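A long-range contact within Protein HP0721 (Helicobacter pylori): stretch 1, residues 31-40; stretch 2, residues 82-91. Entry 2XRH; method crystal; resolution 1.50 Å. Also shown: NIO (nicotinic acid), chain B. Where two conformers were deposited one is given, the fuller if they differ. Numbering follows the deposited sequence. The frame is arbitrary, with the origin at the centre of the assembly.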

# COMPACT_ATOMS: atom_id res chain seq x y z
N ILE A 31 -2.56 18.23 1.55
CA ILE A 31 -3.47 17.10 1.68
C ILE A 31 -4.54 17.29 2.73
O ILE A 31 -5.66 16.84 2.54
N VAL A 32 -4.22 17.96 3.85
CA VAL A 32 -5.24 18.20 4.87
C VAL A 32 -6.34 19.12 4.31
O VAL A 32 -7.52 18.85 4.46
N ASP A 33 -5.95 20.19 3.64
CA ASP A 33 -6.90 21.09 3.04
C ASP A 33 -7.72 20.40 1.96
O ASP A 33 -8.92 20.59 1.87
N TYR A 34 -7.08 19.56 1.16
CA TYR A 34 -7.80 18.82 0.13
C TYR A 34 -8.84 17.90 0.74
O TYR A 34 -9.98 17.86 0.29
N THR A 35 -8.45 17.16 1.75
CA THR A 35 -9.33 16.20 2.41
C THR A 35 -10.49 16.91 3.09
O THR A 35 -11.63 16.49 2.96
N LYS A 36 -10.20 18.02 3.77
CA LYS A 36 -11.27 18.85 4.34
C LYS A 36 -12.25 19.32 3.26
O LYS A 36 -13.45 19.30 3.48
N GLU A 37 -11.76 19.74 2.11
CA GLU A 37 -12.62 20.20 1.03
C GLU A 37 -13.50 19.05 0.50
O GLU A 37 -14.69 19.22 0.32
N LEU A 38 -12.91 17.89 0.31
CA LEU A 38 -13.65 16.72 -0.18
C LEU A 38 -14.74 16.35 0.79
O LEU A 38 -15.85 16.12 0.36
N LYS A 39 -14.44 16.37 2.09
CA LYS A 39 -15.39 16.00 3.15
C LYS A 39 -16.50 17.04 3.17
O LYS A 39 -17.66 16.68 3.26
N LYS A 40 -16.14 18.30 3.06
CA LYS A 40 -17.12 19.39 2.97
C LYS A 40 -18.12 19.15 1.83
O LYS A 40 -19.34 19.25 2.04
N GLU A 82 1.40 11.06 7.53
CA GLU A 82 1.92 11.96 8.55
C GLU A 82 1.26 13.31 8.55
O GLU A 82 0.94 13.83 9.63
N ALA A 83 1.03 13.89 7.38
CA ALA A 83 0.33 15.15 7.29
C ALA A 83 -1.07 15.03 7.87
O ALA A 83 -1.52 15.91 8.57
N LEU A 84 -1.78 13.96 7.54
CA LEU A 84 -3.11 13.79 8.02
C LEU A 84 -3.11 13.69 9.55
O LEU A 84 -4.00 14.26 10.20
N LYS A 85 -2.14 12.96 10.09
CA LYS A 85 -1.98 12.81 11.57
C LYS A 85 -1.84 14.18 12.20
O LYS A 85 -2.55 14.52 13.18
N LYS A 86 -0.97 14.98 11.63
CA LYS A 86 -0.67 16.31 12.20
C LYS A 86 -1.80 17.25 12.10
O LYS A 86 -1.89 18.19 12.92
N GLY A 87 -2.65 17.06 11.11
CA GLY A 87 -3.82 17.88 10.94
C GLY A 87 -4.98 17.34 11.73
O GLY A 87 -6.09 17.78 11.54
N ASN A 88 -4.70 16.37 12.61
CA ASN A 88 -5.71 15.67 13.42
C ASN A 88 -6.87 15.03 12.65
O ASN A 88 -8.00 14.91 13.16
N MET A 89 -6.56 14.56 11.43
CA MET A 89 -7.55 13.93 10.56
C MET A 89 -7.60 12.42 10.80
O MET A 89 -6.70 11.86 11.42
N GLU A 90 -8.65 11.80 10.25
CA GLU A 90 -9.16 10.42 10.55
C GLU A 90 -8.40 9.07 10.24
O GLU A 90 -9.03 8.02 10.29
N ASP A 91 -7.08 9.07 10.02
CA ASP A 91 -6.36 7.90 9.44
C ASP A 91 -6.92 7.48 8.08
O ASP A 91 -8.12 7.32 7.94

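V32 (chi1 t) lies at the apolar centre, where helix 31-40 crosses helix 82-86 at 70°, their axes 9.5 Å apart at closest approach; its CA-to-CB bond is directed sideways. V32 CG2 reaches the end of the second helix, 3.3 Å from A83 O and 4.1 Å from G87 CA. G87, the first residue to leave helical phi/psi, leaves room here: an ideal CB on it would lie 2.6 Å from V32 CG2, a clash. A83 points toward the first helix, and its CB meets I31 CG2 at 3.7 Å. I31 also points toward the contact, with chi1 off-well at -147° and chi2 p; its CG2 lies 4.2 Å from L84 CG, while its end leads away, placing I31 CD1 3.6 Å from NIO C1. L84 (m, t) starts sideways, but its end comes nearer, bringing L84 CD2 to 4.4 Å from V32 CG2 and 3.9 Å from T35 OG1.

After the turn, M89 points back toward the helix and has the largest covered area. All three of its chi angles are m, a folded shape that sets M89 CG 4.2 Å from V32 CG1, M89 SD 3.7 Å from K36 CE and M89 CE 3.7 Å from T35 CG2. T35 (m) hydrogen-bonds through OG1 to I31 O, one turn back, at 2.8 Å; the same OG1 is 3.2 Å from NIO N, so T35 borders both the apolar contact and the bound nicotinic acid.

At the polar edge, K36 extends (m, t, t, t) along the thioether. K39 (m, t, t, then -94°) passes M89, with K39 CE 4.2 Å from M89 CE, and ends in a long salt bridge, K39 NZ to E90 OE2 at 3.7 Å. E90 points toward the helix with chi1 and chi2 both t. No hydrogen bond spans the contact, which buries 415 Å².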

# COMPACT_ATOMS: atom_id res chain seq x y z
CB ILE A 31 -2.76 15.69 1.80
CG1 ILE A 31 -3.62 14.60 1.13
CG2 ILE A 31 -2.35 15.34 3.24
CD1 ILE A 31 -3.68 14.74 -0.46
CB VAL A 32 -4.62 18.76 6.18
CG1 VAL A 32 -5.68 19.29 7.13
CG2 VAL A 32 -3.81 17.66 6.87
CB ASP A 33 -6.20 22.31 2.44
CG ASP A 33 -5.72 23.31 3.51
OD1 ASP A 33 -6.08 23.20 4.70
OD2 ASP A 33 -4.96 24.21 3.13
CB TYR A 34 -6.79 18.01 -0.67
CG TYR A 34 -7.37 17.16 -1.80
CD1 TYR A 34 -7.92 17.70 -2.93
CD2 TYR A 34 -7.25 15.76 -1.73
CE1 TYR A 34 -8.41 16.88 -3.96
CE2 TYR A 34 -7.71 14.96 -2.74
CZ TYR A 34 -8.29 15.50 -3.85
OH TYR A 34 -8.76 14.69 -4.86
CB THR A 35 -8.52 15.39 3.43
OG1 THR A 35 -7.44 14.72 2.77
CG2 THR A 35 -9.36 14.38 4.17
CB LYS A 36 -10.69 20.02 5.14
CG LYS A 36 -9.97 19.60 6.42
CD LYS A 36 -9.32 20.78 7.13
CE LYS A 36 -8.80 20.34 8.49
NZ LYS A 36 -8.14 21.48 9.26
CB GLU A 37 -11.88 20.87 -0.09
CG GLU A 37 -12.81 21.54 -1.11
CD GLU A 37 -13.48 22.82 -0.58
OE1 GLU A 37 -12.93 23.46 0.35
OE2 GLU A 37 -14.56 23.18 -1.08
CB LEU A 38 -12.70 15.54 -0.38
CG LEU A 38 -11.72 15.52 -1.55
CD1 LEU A 38 -10.93 14.20 -1.49
CD2 LEU A 38 -12.42 15.70 -2.90
CB LYS A 39 -14.75 15.81 4.51
CG LYS A 39 -13.85 14.58 4.62
CD LYS A 39 -13.29 14.41 6.06
CE LYS A 39 -12.50 13.11 6.27
NZ LYS A 39 -13.30 11.96 6.82
CB LYS A 40 -16.41 20.73 2.77
CG LYS A 40 -17.32 21.86 2.34
CD LYS A 40 -16.67 23.20 2.68
CE LYS A 40 -16.30 23.29 4.16
NZ LYS A 40 -17.48 23.31 5.06
CB GLU A 82 3.42 12.09 8.38
CG GLU A 82 4.15 10.85 8.74
CD GLU A 82 3.83 10.39 10.14
OE1 GLU A 82 4.11 11.21 11.04
OE2 GLU A 82 3.28 9.23 10.34
CB ALA A 83 0.30 15.68 5.85
CB LEU A 84 -3.76 12.54 7.45
CG LEU A 84 -4.19 12.69 6.00
CD1 LEU A 84 -4.55 11.25 5.41
CD2 LEU A 84 -5.31 13.67 5.84
CB LYS A 85 -0.75 11.98 11.94
CG LYS A 85 -0.69 10.55 11.46
CD LYS A 85 -1.99 9.79 11.57
CE LYS A 85 -2.16 8.75 10.42
NZ LYS A 85 -2.67 9.36 9.16
CB LYS A 86 0.45 16.98 11.46
CG LYS A 86 1.73 16.43 11.84
CD LYS A 86 2.82 17.45 11.51
CE LYS A 86 4.11 16.79 11.78
NZ LYS A 86 4.34 15.69 10.85
CB ASN A 88 -6.17 16.59 14.57
CG ASN A 88 -5.00 17.00 15.45
OD1 ASN A 88 -4.58 16.24 16.32
ND2 ASN A 88 -4.43 18.18 15.18
CB MET A 89 -7.25 14.21 9.07
CG MET A 89 -7.09 15.69 8.68
SD MET A 89 -8.60 16.68 8.81
CE MET A 89 -9.65 15.89 7.58
CB GLU A 90 -10.56 10.32 9.88
CG GLU A 90 -11.27 8.94 9.91
CD GLU A 90 -12.69 8.99 9.39
OE1 GLU A 90 -13.58 9.45 10.15
OE2 GLU A 90 -12.93 8.55 8.24
CB ASP A 91 -6.45 6.60 10.27
CG ASP A 91 -6.27 6.82 11.73
OD1 ASP A 91 -5.10 6.88 12.17
OD2 ASP A 91 -7.31 6.87 12.43
N NIO B . -6.83 12.22 0.90
C1 NIO B . -5.97 12.02 -0.12
C2 NIO B . -5.22 10.83 -0.20
C3 NIO B . -5.33 9.88 0.77
C4 NIO B . -6.22 10.12 1.80
C5 NIO B . -6.95 11.31 1.85
C6 NIO B . -4.21 10.65 -1.27
O1 NIO B . -3.20 9.94 -0.99
O2 NIO B . -4.35 11.24 -2.35